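Local coordinates for protein iron aquisition yersiniabactin synthesis enzyme, YbtT (Escherichia coli, PDB 6BA9) that is a low-specificity type II thioesterase that maintains production of the metallophore yersiniabactin, probably by hydrolysing thioesters on the NRPS/PKS assembly line, at residues P8-N13 and L38-L43; A15-C20 and L85-A90. The protein carries 1 engineered substitution. One frame throughout, in Å; residues are numbered along the deposited sequence.

Contact 1 of 2, residues P8-N13 and L38-L43; sequences PARNGN and LADCAL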
loop_
_atom_site.group_PDB
_atom_site.type_symbol
_atom_site.label_atom_id
_atom_site.label_comp_id
_atom_site.label_asym_id
_atom_site.label_seq_id
_atom_site.Cartn_x
_atom_site.Cartn_y
_atom_site.Cartn_z
ATOM N N PRO A 8 -7.487 -13.011 12.031
ATOM C CA PRO A 8 -8.756 -12.666 12.654
ATOM C C PRO A 8 -8.498 -11.749 13.838
ATOM O O PRO A 8 -7.400 -11.711 14.400
ATOM C CB PRO A 8 -9.257 -14.030 13.134
ATOM C CG PRO A 8 -8.001 -14.705 13.551
ATOM C CD PRO A 8 -6.937 -14.265 12.581
ATOM N N ALA A 9 -9.519 -10.985 14.207
ATOM C CA ALA A 9 -9.410 -10.203 15.422
ATOM C C ALA A 9 -9.255 -11.146 16.609
ATOM O O ALA A 9 -9.771 -12.269 16.608
ATOM C CB ALA A 9 -10.659 -9.344 15.614
ATOM N N ARG A 10 -8.528 -10.694 17.624
ATOM C CA ARG A 10 -8.424 -11.480 18.845
ATOM C C ARG A 10 -8.502 -10.576 20.064
ATOM O O ARG A 10 -8.443 -9.343 19.980
ATOM C CB ARG A 10 -7.151 -12.334 18.887
ATOM C CG ARG A 10 -5.884 -11.543 19.054
ATOM C CD ARG A 10 -4.679 -12.464 19.135
ATOM N NE ARG A 10 -3.437 -11.751 19.368
ATOM C CZ ARG A 10 -2.234 -12.307 19.260
ATOM N NH1 ARG A 10 -2.121 -13.581 18.912
ATOM N NH2 ARG A 10 -1.145 -11.595 19.487
ATOM N N ASN A 11 -8.638 -11.227 21.218
ATOM C CA ASN A 11 -8.636 -10.559 22.512
ATOM C C ASN A 11 -9.749 -9.519 22.639
ATOM O O ASN A 11 -9.594 -8.537 23.354
ATOM C CB ASN A 11 -7.276 -9.954 22.845
ATOM C CG ASN A 11 -6.201 -10.999 22.985
ATOM O OD1 ASN A 11 -6.490 -12.160 23.265
ATOM N ND2 ASN A 11 -4.955 -10.598 22.782
ATOM N N GLY A 12 -10.869 -9.745 21.952
ATOM C CA GLY A 12 -11.988 -8.822 21.967
ATOM C C GLY A 12 -11.805 -7.561 21.141
ATOM O O GLY A 12 -12.701 -6.707 21.144
ATOM N N ASN A 13 -10.687 -7.415 20.435
ATOM C CA ASN A 13 -10.448 -6.215 19.648
ATOM C C ASN A 13 -11.445 -6.152 18.501
ATOM O O ASN A 13 -11.840 -7.178 17.944
ATOM C CB ASN A 13 -9.028 -6.238 19.093
ATOM C CG ASN A 13 -8.570 -4.893 18.653
ATOM O OD1 ASN A 13 -8.822 -4.483 17.520
ATOM N ND2 ASN A 13 -7.870 -4.190 19.540
ATOM N N LEU A 38 0.750 -10.117 15.052
ATOM C CA LEU A 38 1.555 -9.141 15.771
ATOM C C LEU A 38 0.746 -8.016 16.412
ATOM O O LEU A 38 1.326 -7.145 17.078
ATOM C CB LEU A 38 2.615 -8.555 14.842
ATOM C CG LEU A 38 3.585 -9.605 14.302
ATOM C CD1 LEU A 38 4.524 -9.052 13.248
ATOM C CD2 LEU A 38 4.418 -10.186 15.446
ATOM N N ALA A 39 -0.568 -8.013 16.234
ATOM C CA ALA A 39 -1.458 -7.059 16.880
ATOM C C ALA A 39 -2.832 -7.700 16.892
ATOM O O ALA A 39 -3.092 -8.641 16.145
ATOM C CB ALA A 39 -1.509 -5.712 16.148
ATOM N N ASP A 40 -3.718 -7.187 17.752
ATOM C CA ASP A 40 -4.991 -7.865 17.995
ATOM C C ASP A 40 -6.093 -7.547 16.974
ATOM O O ASP A 40 -7.149 -8.199 16.999
ATOM C CB ASP A 40 -5.478 -7.529 19.403
ATOM C CG ASP A 40 -4.610 -8.159 20.493
ATOM O OD1 ASP A 40 -3.746 -9.008 20.193
ATOM O OD2 ASP A 40 -4.809 -7.774 21.656
ATOM N N CYS A 41 -5.885 -6.572 16.093
ATOM C CA CYS A 41 -6.882 -6.249 15.088
ATOM C C CYS A 41 -6.990 -7.379 14.078
ATOM O O CYS A 41 -6.044 -8.136 13.864
ATOM C CB CYS A 41 -6.453 -4.980 14.339
ATOM S SG CYS A 41 -4.781 -5.025 13.635
ATOM N N ALA A 42 -8.154 -7.473 13.437
ATOM C CA ALA A 42 -8.249 -8.206 12.189
ATOM C C ALA A 42 -7.344 -7.529 11.171
ATOM O O ALA A 42 -7.118 -6.317 11.227
ATOM C CB ALA A 42 -9.690 -8.225 11.684
ATOM N N LEU A 43 -6.773 -8.336 10.279
ATOM C CA LEU A 43 -5.878 -7.865 9.232
ATOM C C LEU A 43 -6.270 -8.521 7.919
ATOM O O LEU A 43 -6.362 -9.752 7.835
ATOM C CB LEU A 43 -4.428 -8.229 9.523
ATOM C CG LEU A 43 -3.393 -7.916 8.438
ATOM C CD1 LEU A 43 -3.272 -6.414 8.159
ATOM C CD2 LEU A 43 -2.024 -8.456 8.840
HETATM O O HOH W 1 -1.281 -9.251 21.048
HETATM O O HOH W 2 -6.972 -6.156 22.263
#
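D40 OD1 takes a salt bridge from R10 NE at 2.9 Å and a hydrogen bond from a water that it shares with the same arginine, the water lying 2.8 Å from R10 NH2. The NE bond is almost straight, 174° at the hydrogen, and D40 OD1 lies in the guanidinium plane. NE stands above the carboxylate plane, and the two flat groups are turned 71° apart. R10 reaches this point with CG between its backbone N and carbonyl carbon (chi1 70°) and the chain extended from there to NE; CG itself rests 3.5 Å from D40 OD1. The other oxygen, D40 OD2, accepts N11 ND2 at 3.0 Å, again from above the carboxylate, and binds a second water. R10 and D40 also pair through the backbone, R10 N giving a hydrogen bond to D40 O at 2.9 Å. R10 to N13 form a type I' turn, which brings N13 CB over to D40 O at 3.4 Å, while N13 OD1 turns to A15 N. Beyond, A9 CB packs on A42 CB at 4.2 Å. One carboxylate thus ties the turn after strand 3-7 to the approach of strand 42-46 at a partly exposed edge of the fold, where the cation of R10 and the amide N-H of N11 together probably stabilise the ionised form of D40.

Contact 2 of 2, residues A15-C20 and L85-A90; sequences AHLVMC and LLAGHA. Engineered in segment 85-90: A90 (natural residue Ser).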
loop_
_atom_site.group_PDB
_atom_site.type_symbol
_atom_site.label_atom_id
_atom_site.label_comp_id
_atom_site.label_asym_id
_atom_site.label_seq_id
_atom_site.Cartn_x
_atom_site.Cartn_y
_atom_site.Cartn_z
ATOM N N ALA A 15 -11.005 -3.625 15.869
ATOM C CA ALA A 15 -10.440 -2.900 14.744
ATOM C C ALA A 15 -10.145 -3.844 13.582
ATOM O O ALA A 15 -9.960 -5.048 13.748
ATOM C CB ALA A 15 -9.158 -2.193 15.161
ATOM N N HIS A 16 -10.126 -3.267 12.377
ATOM C CA HIS A 16 -9.826 -3.996 11.149
ATOM C C HIS A 16 -8.837 -3.167 10.346
ATOM O O HIS A 16 -9.139 -2.033 9.960
ATOM C CB HIS A 16 -11.095 -4.256 10.341
ATOM C CG HIS A 16 -10.910 -5.185 9.185
ATOM N ND1 HIS A 16 -11.963 -5.556 8.375
ATOM C CD2 HIS A 16 -9.812 -5.796 8.673
ATOM C CE1 HIS A 16 -11.526 -6.376 7.434
ATOM N NE2 HIS A 16 -10.229 -6.562 7.612
ATOM N N LEU A 17 -7.637 -3.709 10.163
ATOM C CA LEU A 17 -6.573 -3.084 9.383
ATOM C C LEU A 17 -6.543 -3.729 7.998
ATOM O O LEU A 17 -6.475 -4.955 7.879
ATOM C CB LEU A 17 -5.233 -3.267 10.106
ATOM C CG LEU A 17 -3.947 -2.822 9.426
ATOM C CD1 LEU A 17 -3.927 -1.339 9.169
ATOM C CD2 LEU A 17 -2.752 -3.216 10.290
ATOM N N VAL A 18 -6.637 -2.900 6.956
ATOM C CA VAL A 18 -6.649 -3.325 5.559
ATOM C C VAL A 18 -5.385 -2.799 4.891
ATOM O O VAL A 18 -5.151 -1.580 4.858
ATOM C CB VAL A 18 -7.908 -2.806 4.853
ATOM C CG1 VAL A 18 -7.886 -3.135 3.351
ATOM C CG2 VAL A 18 -9.153 -3.399 5.486
ATOM N N MET A 19 -4.565 -3.713 4.378
ATOM C CA MET A 19 -3.265 -3.381 3.819
ATOM C C MET A 19 -3.276 -3.465 2.303
ATOM O O MET A 19 -3.583 -4.524 1.742
ATOM C CB MET A 19 -2.199 -4.341 4.352
ATOM C CG MET A 19 -0.820 -4.123 3.765
ATOM S SD MET A 19 -0.079 -2.598 4.343
ATOM C CE MET A 19 1.469 -2.666 3.470
ATOM N N CYS A 20 -2.826 -2.400 1.643
ATOM C CA CYS A 20 -2.647 -2.333 0.197
ATOM C C CYS A 20 -1.190 -2.624 -0.153
ATOM O O CYS A 20 -0.276 -1.972 0.392
ATOM C CB CYS A 20 -3.022 -0.937 -0.297
ATOM S SG CYS A 20 -4.778 -0.567 -0.078
ATOM N N LEU A 85 -8.819 0.854 9.779
ATOM C CA LEU A 85 -7.512 1.431 9.488
ATOM C C LEU A 85 -7.087 1.021 8.085
ATOM O O LEU A 85 -7.108 -0.168 7.752
ATOM C CB LEU A 85 -6.477 0.936 10.505
ATOM C CG LEU A 85 -6.782 1.243 11.981
ATOM C CD1 LEU A 85 -5.786 0.524 12.881
ATOM C CD2 LEU A 85 -6.718 2.728 12.226
ATOM N N LEU A 86 -6.733 1.993 7.254
ATOM C CA LEU A 86 -6.248 1.728 5.904
ATOM C C LEU A 86 -4.754 1.968 5.862
ATOM O O LEU A 86 -4.292 3.008 6.328
ATOM C CB LEU A 86 -6.896 2.670 4.896
ATOM C CG LEU A 86 -8.322 2.349 4.513
ATOM C CD1 LEU A 86 -8.942 3.553 3.785
ATOM C CD2 LEU A 86 -8.341 1.129 3.620
ATOM N N ALA A 87 -4.001 1.017 5.328
ATOM C CA ALA A 87 -2.553 1.126 5.220
ATOM C C ALA A 87 -2.105 0.738 3.817
ATOM O O ALA A 87 -2.756 -0.057 3.137
ATOM C CB ALA A 87 -1.861 0.210 6.216
ATOM N N GLY A 88 -0.977 1.284 3.385
ATOM C CA GLY A 88 -0.382 0.863 2.129
ATOM C C GLY A 88 1.080 1.216 2.082
ATOM O O GLY A 88 1.515 2.189 2.706
ATOM N N HIS A 89 1.848 0.415 1.342
ATOM C CA HIS A 89 3.279 0.617 1.149
ATOM C C HIS A 89 3.557 0.844 -0.331
ATOM O O HIS A 89 3.089 0.077 -1.184
ATOM C CB HIS A 89 4.061 -0.607 1.634
ATOM C CG HIS A 89 5.543 -0.406 1.657
ATOM N ND1 HIS A 89 6.177 0.456 2.536
ATOM C CD2 HIS A 89 6.522 -0.955 0.896
ATOM C CE1 HIS A 89 7.483 0.394 2.335
ATOM N NE2 HIS A 89 7.716 -0.442 1.340
ATOM N N ALA A 90 4.321 1.886 -0.630
ATOM C CA ALA A 90 4.724 2.225 -2.003
ATOM C C ALA A 90 3.459 2.430 -2.835
ATOM O O ALA A 90 2.611 3.240 -2.431
ATOM C CB ALA A 90 5.759 1.222 -2.522
#
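M19 packs its side chain alongside A87 and H89 of the neighbouring strand. From CB, CG stands anti to the backbone N (chi1 177°); the chain then bends at chi2, 70°, which carries SD across to A87 CB at 3.8 Å. The terminal CE continues to H89, 3.8 Å from both its CB and its backbone N, the two side chains lying side by side and pointing the same way. On the same face L17 CD1 fits between L85 CB, at 3.7 Å, and A87 CB; on the other, V18 CB meets L86 CD2. The strands run parallel. V18 N donates to L85 O at 2.9 Å, nearly along the C=O axis, V18 O accepts A87 N, and C20 N reaches A87 O at 2.8 Å. The last bond, H89 N to C20 O, is weak at 3.3 Å. H89 hydrogen-bonds outward, ND1 with S116 OG and NE2 with H226 O. A90, an engineered alanine where the natural residue is serine, occupies the N-cap position before helix 91-105; its positive phi (58°) is consistent with the nucleophile elbow of alpha/beta hydrolases. Backbone bonds thus join this strand pair, L17 and M19 bonding instead to strand 42-46, while apolar side chains meet on both faces of the sheet.

Both contacts reach one mixed sheet, contact 1 through strand 42-46, and their centres are about 14 Å apart. Along the chain their segments alternate: 8-13, 15-20, 38-43, then 85-90. Strand 42-46 runs beside strand 16-20, which runs beside 84-89, so contact 2 lies one strand further in. The two meet directly where A42 O and L17 N, 2.9 Å apart, probably form a hydrogen bond, as do A42 N and A15 O at 3.0 Å. The centre of contact 1 is about 20 Å from the centre of the chain, that of contact 2 about 7 Å. Together they show an alpha/beta-hydrolase sheet passing from a polar, partly exposed margin to a buried core that ends at the position of the probable nucleophile, here an engineered alanine.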